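PDB 6H17: mutual gliding-motility protein MglA from Myxococcus xanthus DK 1622, which acts as an intracellular GTP-binding switch of the small GTPase superfamily, coordinating social and adventurous gliding and setting the direction and speed of movement. Local coordinates for residues Cys13-Tyr18 against Phe74-Val79; Thr27-Ile32 against Asp58-Ser63; Lys94-Val99 against Asn132-Val137. One frame throughout, in Å; residues are numbered along the deposited sequence.

Contact 1. Residues Cys13-Tyr18 against Phe74-Val79; sequences CKIVYY and FHLYTV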
loop_
_atom_site.group_PDB
_atom_site.type_symbol
_atom_site.label_atom_id
_atom_site.label_comp_id
_atom_site.label_asym_id
_atom_site.label_seq_id
_atom_site.Cartn_x
_atom_site.Cartn_y
_atom_site.Cartn_z
ATOM N N CYS A 13 -5.582 -11.261 4.836
ATOM C CA CYS A 13 -5.858 -9.850 4.606
ATOM C C CYS A 13 -5.017 -9.390 3.421
ATOM O O CYS A 13 -3.962 -9.974 3.135
ATOM C CB CYS A 13 -5.495 -9.027 5.852
ATOM S SG CYS A 13 -6.507 -9.442 7.320
ATOM N N LYS A 14 -5.500 -8.352 2.726
ATOM C CA LYS A 14 -4.800 -7.802 1.571
ATOM C C LYS A 14 -4.535 -6.322 1.760
ATOM O O LYS A 14 -5.457 -5.542 2.028
ATOM C CB LYS A 14 -5.669 -8.018 0.342
ATOM C CG LYS A 14 -5.095 -7.515 -0.948
ATOM C CD LYS A 14 -5.982 -7.952 -2.104
ATOM C CE LYS A 14 -5.291 -7.800 -3.425
ATOM N NZ LYS A 14 -6.129 -8.307 -4.548
ATOM N N ILE A 15 -3.271 -5.933 1.611
ATOM C CA ILE A 15 -2.851 -4.534 1.639
ATOM C C ILE A 15 -2.321 -4.180 0.259
ATOM O O ILE A 15 -1.471 -4.905 -0.273
ATOM C CB ILE A 15 -1.731 -4.295 2.668
ATOM C CG1 ILE A 15 -2.144 -4.721 4.072
ATOM C CG2 ILE A 15 -1.255 -2.832 2.614
ATOM C CD1 ILE A 15 -3.346 -4.117 4.550
ATOM N N VAL A 16 -2.807 -3.080 -0.321
ATOM C CA VAL A 16 -2.332 -2.619 -1.625
ATOM C C VAL A 16 -1.585 -1.296 -1.453
ATOM O O VAL A 16 -2.129 -0.334 -0.893
ATOM C CB VAL A 16 -3.482 -2.480 -2.642
ATOM C CG1 VAL A 16 -2.961 -1.887 -3.950
ATOM C CG2 VAL A 16 -4.123 -3.838 -2.878
ATOM N N TYR A 17 -0.352 -1.251 -1.965
ATOM C CA TYR A 17 0.439 -0.031 -2.100
ATOM C C TYR A 17 0.137 0.578 -3.462
ATOM O O TYR A 17 0.334 -0.072 -4.506
ATOM C CB TYR A 17 1.923 -0.373 -1.945
ATOM C CG TYR A 17 2.373 -0.545 -0.507
ATOM C CD1 TYR A 17 3.230 0.351 0.085
ATOM C CD2 TYR A 17 1.931 -1.618 0.264
ATOM C CE1 TYR A 17 3.643 0.208 1.394
ATOM C CE2 TYR A 17 2.346 -1.767 1.568
ATOM C CZ TYR A 17 3.192 -0.847 2.128
ATOM O OH TYR A 17 3.563 -1.024 3.445
ATOM N N TYR A 18 -0.315 1.822 -3.445
ATOM C CA TYR A 18 -0.790 2.535 -4.621
ATOM C C TYR A 18 0.014 3.812 -4.770
ATOM O O TYR A 18 0.669 4.252 -3.824
ATOM C CB TYR A 18 -2.269 2.895 -4.420
ATOM C CG TYR A 18 -3.167 2.882 -5.631
ATOM C CD1 TYR A 18 -3.771 1.719 -6.048
ATOM C CD2 TYR A 18 -3.451 4.043 -6.315
ATOM C CE1 TYR A 18 -4.615 1.702 -7.119
ATOM C CE2 TYR A 18 -4.300 4.049 -7.410
ATOM C CZ TYR A 18 -4.882 2.859 -7.805
ATOM O OH TYR A 18 -5.770 2.795 -8.861
ATOM N N PHE A 74 -0.968 -11.266 6.296
ATOM C CA PHE A 74 -1.124 -10.101 5.437
ATOM C C PHE A 74 -0.415 -10.348 4.117
ATOM O O PHE A 74 0.745 -10.783 4.099
ATOM C CB PHE A 74 -0.545 -8.868 6.122
ATOM C CG PHE A 74 -1.410 -8.328 7.218
ATOM C CD1 PHE A 74 -2.205 -7.214 7.007
ATOM C CD2 PHE A 74 -1.450 -8.952 8.456
ATOM C CE1 PHE A 74 -3.016 -6.728 8.008
ATOM C CE2 PHE A 74 -2.264 -8.449 9.459
ATOM C CZ PHE A 74 -3.036 -7.346 9.232
ATOM N N HIS A 75 -1.102 -10.061 3.019
ATOM C CA HIS A 75 -0.552 -10.183 1.671
ATOM C C HIS A 75 -0.426 -8.778 1.115
ATOM O O HIS A 75 -1.432 -8.112 0.871
ATOM C CB HIS A 75 -1.445 -11.059 0.810
ATOM C CG HIS A 75 -1.511 -12.475 1.294
ATOM N ND1 HIS A 75 -2.479 -13.359 0.880
ATOM C CD2 HIS A 75 -0.711 -13.161 2.146
ATOM C CE1 HIS A 75 -2.283 -14.529 1.468
ATOM N NE2 HIS A 75 -1.216 -14.441 2.235
ATOM N N LEU A 76 0.805 -8.325 0.968
ATOM C CA LEU A 76 1.093 -7.006 0.430
ATOM C C LEU A 76 1.266 -7.087 -1.075
ATOM O O LEU A 76 1.968 -7.974 -1.587
ATOM C CB LEU A 76 2.381 -6.451 1.020
ATOM C CG LEU A 76 2.310 -5.877 2.433
ATOM C CD1 LEU A 76 1.612 -6.742 3.425
ATOM C CD2 LEU A 76 3.730 -5.501 2.922
ATOM N N TYR A 77 0.624 -6.149 -1.785
ATOM C CA TYR A 77 0.722 -6.016 -3.226
ATOM C C TYR A 77 1.127 -4.594 -3.572
ATOM O O TYR A 77 0.754 -3.649 -2.870
ATOM C CB TYR A 77 -0.637 -6.254 -3.905
ATOM C CG TYR A 77 -1.135 -7.692 -3.909
ATOM C CD1 TYR A 77 -1.038 -8.449 -5.059
ATOM C CD2 TYR A 77 -1.696 -8.279 -2.784
ATOM C CE1 TYR A 77 -1.498 -9.753 -5.098
ATOM C CE2 TYR A 77 -2.161 -9.611 -2.816
ATOM C CZ TYR A 77 -2.046 -10.308 -3.982
ATOM O OH TYR A 77 -2.475 -11.621 -4.042
ATOM N N THR A 78 1.864 -4.445 -4.656
ATOM C CA THR A 78 1.948 -3.149 -5.324
ATOM C C THR A 78 1.161 -3.213 -6.620
ATOM O O THR A 78 0.651 -4.268 -7.011
ATOM C CB THR A 78 3.396 -2.748 -5.614
ATOM O OG1 THR A 78 3.945 -3.609 -6.617
ATOM C CG2 THR A 78 4.238 -2.781 -4.363
ATOM N N VAL A 79 1.046 -2.060 -7.274
ATOM C CA VAL A 79 0.389 -1.959 -8.570
ATOM C C VAL A 79 1.345 -1.283 -9.538
ATOM O O VAL A 79 2.300 -0.611 -9.111
ATOM C CB VAL A 79 -0.927 -1.150 -8.495
ATOM C CG1 VAL A 79 -1.863 -1.727 -7.442
ATOM C CG2 VAL A 79 -0.666 0.323 -8.243
#
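C13-Y18 runs parallel to the strand that makes up most of F74-V79, their axes 22° apart, in the central sheet of the small-GTPase fold. Each of I15 and Y77 bonds its partner strand through both N-H and C=O, and Y17 N to Y77 O (2.8 Å) is almost straight, at 178° at the hydrogen. Beyond it the pairing frays, V79 N reaching Y17 O by a weak bond only.

On one face of the sheet K14 lies over the Y77 ring. With CG anti to the backbone N (chi1 -180°) and the chain extended beyond, the lysine crosses the tyrosine at about a right angle; CE rests 3.7 Å from Y77 CE2, near the rim, and NZ stands 4.6 Å from the ring centroid, a cation-pi contact over the face. The ammonium is also bonded to the carbonyls of I92 and K94. An alanine at Y77 would probably leave the K14 methylenes without the ring face they lie on and cost NZ its cation-pi partner. On this same face, near the nucleotide, V16 CG1 packs on V79 CG1 at 3.7 Å.

The opposite face carries C13, I15 and F74. C13 CB sits over one face of the F74 ring, offset toward the rim, while I15 CG1 meets the same ring edge-on in its plane, 3.9 Å from CD1.

The contact thus unites a backbone ladder with two aromatic rings: F74 takes the methylenes of C13 and I15 on a face and at an edge, and Y77 takes on its face a lysine whose charge is probably stabilised by the ring and by two carbonyl oxygens.

Contact 2. Residues Thr27-Ile32 against Asp58-Ser63; sequences TNLQYI and DFLPLS. With GSP (5'-guanosine-diphosphate-monothiophosphate), chain C.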
loop_
_atom_site.group_PDB
_atom_site.type_symbol
_atom_site.label_atom_id
_atom_site.label_comp_id
_atom_site.label_asym_id
_atom_site.label_seq_id
_atom_site.Cartn_x
_atom_site.Cartn_y
_atom_site.Cartn_z
ATOM N N THR A 27 9.905 -0.377 -3.866
ATOM C CA THR A 27 11.008 -0.165 -2.927
ATOM C C THR A 27 10.549 -0.377 -1.492
ATOM O O THR A 27 11.287 -0.948 -0.678
ATOM C CB THR A 27 11.546 1.253 -3.101
ATOM O OG1 THR A 27 12.037 1.431 -4.430
ATOM C CG2 THR A 27 12.714 1.532 -2.156
ATOM N N ASN A 28 9.330 0.058 -1.156
ATOM C CA ASN A 28 8.793 -0.213 0.172
ATOM C C ASN A 28 8.807 -1.711 0.465
ATOM O O ASN A 28 9.267 -2.152 1.524
ATOM C CB ASN A 28 7.356 0.318 0.306
ATOM C CG ASN A 28 7.271 1.722 0.899
ATOM O OD1 ASN A 28 7.088 1.870 2.106
ATOM N ND2 ASN A 28 7.333 2.736 0.062
ATOM N N LEU A 29 8.238 -2.516 -0.441
ATOM C CA LEU A 29 8.181 -3.964 -0.201
ATOM C C LEU A 29 9.567 -4.598 -0.160
ATOM O O LEU A 29 9.792 -5.548 0.598
ATOM C CB LEU A 29 7.285 -4.658 -1.221
ATOM C CG LEU A 29 5.812 -4.754 -0.819
ATOM C CD1 LEU A 29 5.147 -3.408 -0.679
ATOM C CD2 LEU A 29 5.042 -5.648 -1.789
ATOM N N GLN A 30 10.502 -4.103 -0.970
ATOM C CA GLN A 30 11.866 -4.637 -0.937
ATOM C C GLN A 30 12.505 -4.399 0.422
ATOM O O GLN A 30 13.169 -5.289 0.974
ATOM C CB GLN A 30 12.705 -4.012 -2.060
ATOM C CG GLN A 30 12.277 -4.489 -3.434
ATOM C CD GLN A 30 12.865 -3.741 -4.632
ATOM O OE1 GLN A 30 13.200 -2.549 -4.579
ATOM N NE2 GLN A 30 12.950 -4.457 -5.753
ATOM N N TYR A 31 12.334 -3.199 0.990
ATOM C CA TYR A 31 12.899 -2.917 2.302
ATOM C C TYR A 31 12.231 -3.787 3.360
ATOM O O TYR A 31 12.904 -4.377 4.217
ATOM C CB TYR A 31 12.727 -1.431 2.656
ATOM C CG TYR A 31 13.461 -1.092 3.931
ATOM C CD1 TYR A 31 14.803 -0.761 3.896
ATOM C CD2 TYR A 31 12.838 -1.195 5.172
ATOM C CE1 TYR A 31 15.507 -0.529 5.057
ATOM C CE2 TYR A 31 13.535 -0.927 6.337
ATOM C CZ TYR A 31 14.864 -0.610 6.268
ATOM O OH TYR A 31 15.594 -0.363 7.414
ATOM N N ILE A 32 10.898 -3.882 3.320
ATOM C CA ILE A 32 10.169 -4.736 4.264
ATOM C C ILE A 32 10.698 -6.166 4.193
ATOM O O ILE A 32 10.992 -6.801 5.219
ATOM C CB ILE A 32 8.657 -4.671 4.000
ATOM C CG1 ILE A 32 8.127 -3.269 4.304
ATOM C CG2 ILE A 32 7.928 -5.694 4.856
ATOM C CD1 ILE A 32 6.748 -2.991 3.712
ATOM N N ASP A 58 4.260 -6.529 -7.354
ATOM C CA ASP A 58 4.910 -7.309 -6.314
ATOM C C ASP A 58 3.893 -7.928 -5.377
ATOM O O ASP A 58 2.793 -7.414 -5.199
ATOM C CB ASP A 58 5.813 -6.402 -5.467
ATOM C CG ASP A 58 6.722 -5.572 -6.306
ATOM O OD1 ASP A 58 7.677 -6.139 -6.881
ATOM O OD2 ASP A 58 6.466 -4.344 -6.444
ATOM N N PHE A 59 4.314 -9.033 -4.752
ATOM C CA PHE A 59 3.550 -9.772 -3.755
ATOM C C PHE A 59 4.476 -10.196 -2.624
ATOM O O PHE A 59 5.564 -10.729 -2.869
ATOM C CB PHE A 59 2.915 -11.021 -4.396
ATOM C CG PHE A 59 2.223 -11.942 -3.408
ATOM C CD1 PHE A 59 0.913 -11.711 -3.034
ATOM C CD2 PHE A 59 2.881 -13.033 -2.846
ATOM C CE1 PHE A 59 0.268 -12.563 -2.126
ATOM C CE2 PHE A 59 2.234 -13.883 -1.936
ATOM C CZ PHE A 59 0.942 -13.647 -1.586
ATOM N N LEU A 60 4.031 -9.964 -1.385
ATOM C CA LEU A 60 4.835 -10.321 -0.217
ATOM C C LEU A 60 3.923 -10.703 0.943
ATOM O O LEU A 60 3.170 -9.856 1.442
ATOM C CB LEU A 60 5.703 -9.142 0.220
ATOM C CG LEU A 60 6.449 -9.278 1.553
ATOM C CD1 LEU A 60 7.368 -10.483 1.555
ATOM C CD2 LEU A 60 7.262 -8.017 1.817
ATOM N N PRO A 61 3.950 -11.966 1.391
ATOM C CA PRO A 61 3.158 -12.354 2.566
ATOM C C PRO A 61 3.928 -12.185 3.863
ATOM O O PRO A 61 5.129 -12.451 3.934
ATOM C CB PRO A 61 2.860 -13.834 2.299
ATOM C CG PRO A 61 3.940 -14.317 1.434
ATOM C CD PRO A 61 4.577 -13.128 0.734
ATOM N N LEU A 62 3.220 -11.732 4.902
ATOM C CA LEU A 62 3.831 -11.422 6.178
ATOM C C LEU A 62 2.911 -11.790 7.327
ATOM O O LEU A 62 1.683 -11.754 7.197
ATOM C CB LEU A 62 4.066 -9.900 6.341
ATOM C CG LEU A 62 4.985 -9.207 5.361
ATOM C CD1 LEU A 62 4.945 -7.698 5.579
ATOM C CD2 LEU A 62 6.410 -9.700 5.519
ATOM N N SER A 63 3.521 -12.071 8.465
ATOM C CA SER A 63 2.816 -12.171 9.735
ATOM C C SER A 63 3.022 -10.867 10.488
ATOM O O SER A 63 4.163 -10.445 10.714
ATOM C CB SER A 63 3.332 -13.341 10.561
ATOM O OG SER A 63 3.144 -14.569 9.879
HETATM P PG GSP C . 5.977 1.461 -10.736
HETATM O O3B GSP C . 6.985 2.212 -9.659
HETATM S S1G GSP C . 6.443 2.137 -12.423
HETATM O O2G GSP C . 6.207 -0.050 -10.529
HETATM O O3G GSP C . 4.561 1.834 -10.289
HETATM P PB GSP C . 7.243 1.988 -8.112
HETATM O O1B GSP C . 6.347 2.855 -7.309
HETATM O O2B GSP C . 7.227 0.545 -7.779
HETATM P PA GSP C . 10.055 1.903 -7.426
HETATM O O1A GSP C . 9.871 1.484 -6.045
HETATM O O2A GSP C . 10.531 0.908 -8.393
HETATM O O3A GSP C . 8.732 2.591 -7.979
HETATM O "O5'" GSP C . 11.020 3.173 -7.377
HETATM C "C5'" GSP C . 11.350 3.870 -8.568
HETATM C "C4'" GSP C . 12.703 4.555 -8.421
HETATM O "O4'" GSP C . 12.639 5.527 -7.359
HETATM C "C3'" GSP C . 13.795 3.585 -8.050
HETATM O "O3'" GSP C . 14.992 3.941 -8.722
HETATM C "C2'" GSP C . 13.989 3.749 -6.545
HETATM O "O2'" GSP C . 15.265 3.443 -6.062
HETATM C "C1'" GSP C . 13.649 5.240 -6.405
HETATM N N9 GSP C . 13.187 5.629 -5.080
HETATM C C8 GSP C . 12.179 5.036 -4.383
HETATM N N7 GSP C . 12.026 5.655 -3.194
HETATM C C5 GSP C . 12.959 6.658 -3.144
HETATM C C6 GSP C . 13.280 7.602 -2.171
HETATM O O6 GSP C . 12.705 7.727 -1.063
HETATM N N1 GSP C . 14.304 8.445 -2.472
HETATM C C2 GSP C . 14.982 8.401 -3.663
HETATM N N2 GSP C . 15.954 9.270 -3.880
HETATM N N3 GSP C . 14.693 7.488 -4.620
HETATM C C4 GSP C . 13.690 6.641 -4.323
HETATM O O HOH W 1 10.388 -6.804 -6.131
#
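L29, I32, L60 and L62 form the apolar part of the contact between helix segment T27-I32 and strand segment D58-S63, with no direct hydrogen bond joining the two. I32 CG2, placed anti to the backbone N by chi1 of -66° for CG1, is shared by two leucines: it lies 3.7 Å from L62 CD1 and 3.9 Å from L60 CD2, and the I32 and L62 side chains cross at about a right angle. L29 and L60 slide past each other in opposite directions, and L60 CD2 also touches the backbone oxygen of L29 at 3.7 Å. The other L29 contact is with the aliphatic part of an acid, CD2 meeting D58 CB at 3.8 Å.

Polar interactions are made by D58 and T27. D58 OD2 accepts hydrogen bonds from the hydroxyls of T26 and T78, which fix the carboxylate near the magnesium ion. D58 OD1 accepts a hydrogen bond from a water at 2.9 Å. On the helix, T27 grips a single alpha-phosphate oxygen of the GTP analogue twice, O1A receiving bonds from the backbone N (2.9 Å) and from OG1 (2.7 Å).

The helix therefore packs one flank on this strand while its first turn, which continues the P-loop, binds phosphate through T27. L29 and I32 also touch Y17 of strand 10-18, L29 reaches L76 and T78 of strand 71-78, and helix 176-193 meets I32 through V176 and L62 through L180.

Contact 3. Residues Lys94-Val99 against Asn132-Val137; sequences KGVDGV and NKIPYV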
loop_
_atom_site.group_PDB
_atom_site.type_symbol
_atom_site.label_atom_id
_atom_site.label_comp_id
_atom_site.label_asym_id
_atom_site.label_seq_id
_atom_site.Cartn_x
_atom_site.Cartn_y
_atom_site.Cartn_z
ATOM N N LYS A 94 -9.011 -5.631 -6.199
ATOM C CA LYS A 94 -10.132 -6.469 -5.780
ATOM C C LYS A 94 -9.841 -7.090 -4.421
ATOM O O LYS A 94 -8.761 -7.636 -4.202
ATOM C CB LYS A 94 -10.372 -7.572 -6.809
ATOM C CG LYS A 94 -10.987 -7.064 -8.097
ATOM C CD LYS A 94 -11.201 -8.188 -9.095
ATOM C CE LYS A 94 -11.847 -7.663 -10.368
ATOM N NZ LYS A 94 -12.119 -8.743 -11.359
ATOM N N GLY A 95 -10.809 -7.002 -3.508
ATOM C CA GLY A 95 -10.663 -7.621 -2.204
ATOM C C GLY A 95 -9.743 -6.905 -1.242
ATOM O O GLY A 95 -9.388 -7.475 -0.208
ATOM N N VAL A 96 -9.330 -5.675 -1.541
ATOM C CA VAL A 96 -8.380 -4.989 -0.670
ATOM C C VAL A 96 -8.995 -4.736 0.701
ATOM O O VAL A 96 -10.178 -4.389 0.824
ATOM C CB VAL A 96 -7.901 -3.686 -1.335
ATOM C CG1 VAL A 96 -9.074 -2.716 -1.555
ATOM C CG2 VAL A 96 -6.809 -3.026 -0.493
ATOM N N ASP A 97 -8.176 -4.891 1.740
ATOM C CA ASP A 97 -8.559 -4.572 3.114
ATOM C C ASP A 97 -7.940 -3.290 3.634
ATOM O O ASP A 97 -8.517 -2.661 4.527
ATOM C CB ASP A 97 -8.184 -5.724 4.048
ATOM C CG ASP A 97 -8.885 -6.994 3.669
ATOM O OD1 ASP A 97 -10.134 -6.981 3.619
ATOM O OD2 ASP A 97 -8.213 -7.987 3.351
ATOM N N GLY A 98 -6.783 -2.902 3.136
ATOM C CA GLY A 98 -6.194 -1.625 3.514
ATOM C C GLY A 98 -5.311 -1.127 2.398
ATOM O O GLY A 98 -4.770 -1.920 1.620
ATOM N N VAL A 99 -5.153 0.191 2.328
ATOM C CA VAL A 99 -4.367 0.822 1.275
ATOM C C VAL A 99 -3.308 1.734 1.870
ATOM O O VAL A 99 -3.552 2.455 2.846
ATOM C CB VAL A 99 -5.263 1.625 0.314
ATOM C CG1 VAL A 99 -4.436 2.430 -0.671
ATOM C CG2 VAL A 99 -6.205 0.708 -0.435
ATOM N N ASN A 132 -12.972 6.742 1.840
ATOM C CA ASN A 132 -13.164 7.450 3.097
ATOM C C ASN A 132 -13.354 6.511 4.280
ATOM O O ASN A 132 -13.171 6.935 5.425
ATOM C CB ASN A 132 -14.407 8.339 3.020
ATOM C CG ASN A 132 -14.240 9.489 2.065
ATOM O OD1 ASN A 132 -13.122 9.874 1.732
ATOM N ND2 ASN A 132 -15.357 10.058 1.623
ATOM N N LYS A 133 -13.737 5.266 4.033
ATOM C CA LYS A 133 -14.044 4.320 5.092
ATOM C C LYS A 133 -12.973 3.267 5.314
ATOM O O LYS A 133 -12.835 2.766 6.432
ATOM C CB LYS A 133 -15.352 3.598 4.758
ATOM C CG LYS A 133 -16.549 4.519 4.693
ATOM C CD LYS A 133 -17.825 3.704 4.609
ATOM C CE LYS A 133 -18.683 4.099 3.421
ATOM N NZ LYS A 133 -19.900 4.837 3.857
ATOM N N ILE A 134 -12.211 2.929 4.284
ATOM C CA ILE A 134 -11.281 1.802 4.319
ATOM C C ILE A 134 -10.044 2.168 5.135
ATOM O O ILE A 134 -9.634 3.339 5.164
ATOM C CB ILE A 134 -10.935 1.382 2.877
ATOM C CG1 ILE A 134 -10.307 -0.009 2.812
ATOM C CG2 ILE A 134 -10.014 2.385 2.243
ATOM C CD1 ILE A 134 -10.030 -0.475 1.383
ATOM N N PRO A 135 -9.419 1.211 5.817
ATOM C CA PRO A 135 -8.087 1.462 6.390
ATOM C C PRO A 135 -7.142 2.027 5.341
ATOM O O PRO A 135 -6.967 1.445 4.263
ATOM C CB PRO A 135 -7.653 0.073 6.855
ATOM C CG PRO A 135 -8.971 -0.559 7.259
ATOM C CD PRO A 135 -9.925 -0.128 6.195
ATOM N N TYR A 136 -6.528 3.171 5.656
ATOM C CA TYR A 136 -5.823 3.962 4.651
ATOM C C TYR A 136 -4.784 4.835 5.330
ATOM O O TYR A 136 -5.093 5.565 6.272
ATOM C CB TYR A 136 -6.845 4.810 3.878
ATOM C CG TYR A 136 -6.251 5.884 2.999
ATOM C CD1 TYR A 136 -5.165 5.620 2.199
ATOM C CD2 TYR A 136 -6.787 7.167 2.973
ATOM C CE1 TYR A 136 -4.594 6.596 1.409
ATOM C CE2 TYR A 136 -6.230 8.160 2.168
ATOM C CZ TYR A 136 -5.129 7.854 1.395
ATOM O OH TYR A 136 -4.525 8.794 0.582
ATOM N N VAL A 137 -3.554 4.755 4.844
ATOM C CA VAL A 137 -2.424 5.539 5.335
ATOM C C VAL A 137 -1.729 6.138 4.132
ATOM O O VAL A 137 -1.652 5.504 3.072
ATOM C CB VAL A 137 -1.452 4.659 6.141
ATOM C CG1 VAL A 137 -0.189 5.416 6.547
ATOM C CG2 VAL A 137 -2.170 4.064 7.365
#
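V96 and I134 meet at about a right angle, V96 CG1 lying 3.8 Å from I134 CD1 where the two segments lead into strands 98-104 and 136-141. I134 CG1 is anti to the backbone N (chi1 -164°), and with the next bond also extended the side chain reaches toward V96. On the way its CG1 passes 3.6 Å from the backbone oxygen of D97, and the terminal methyl makes a looser contact with V99 CG2.

P135 approaches the same D97 oxygen with its ring, CD being the nearest atom at 3.3 Å. Next to it the backbone comes very close at G98, whose CA lies 3.3 Å from P135 O in a CA-H...O contact. A beta carbon on G98 would fall about 3.5 Å from P135 CB, so glycine suits this tight approach. The carboxylate of D97 turns to other partners, its OD1 to S2 N and its OD2 to K14 N.

Parallel pairing begins at V99 and Y136. V99 N donates to P135 O at 2.9 Å, and V99 O accepts from V137 N at 3.0 Å in a bond nearly along the C=O axis. Y136 turns the edge of its ring to that same oxygen, with CD1 3.6 Å away and V99 O near the ring plane.

Here the two strands of a beta-alpha-beta unit begin, with helix 110-125 linking them and covering V96, V99 and Y136. V96 and I134 pack just before the pairing, against the D97 carbonyl as well, and once the strands are paired V99 supplies both the donor and the acceptor that set their register.

How the contacts relate
The three contacts illustrate how one sheet can serve as both scaffold and nucleotide platform. Contacts 1 and 2, with centres about 9 Å apart, join where strands 52-62 and 71-78 are antiparallel neighbours: L62 N lies 2.8 Å from F74 O. T78 of contact 1 and D58 of contact 2 both stand beside the magnesium ion, while V79 and T27 bring the two contacts into the pocket of the GTP analogue. Contact 3 lies on the far side of strand 10-18, which pairs with strand 98-104; there V16 O packs 3.6 Å from V99 CG1. The centre of contact 3 is about 17 Å from that of contact 2, and the V99 side chain is about 13 Å from the nucleotide.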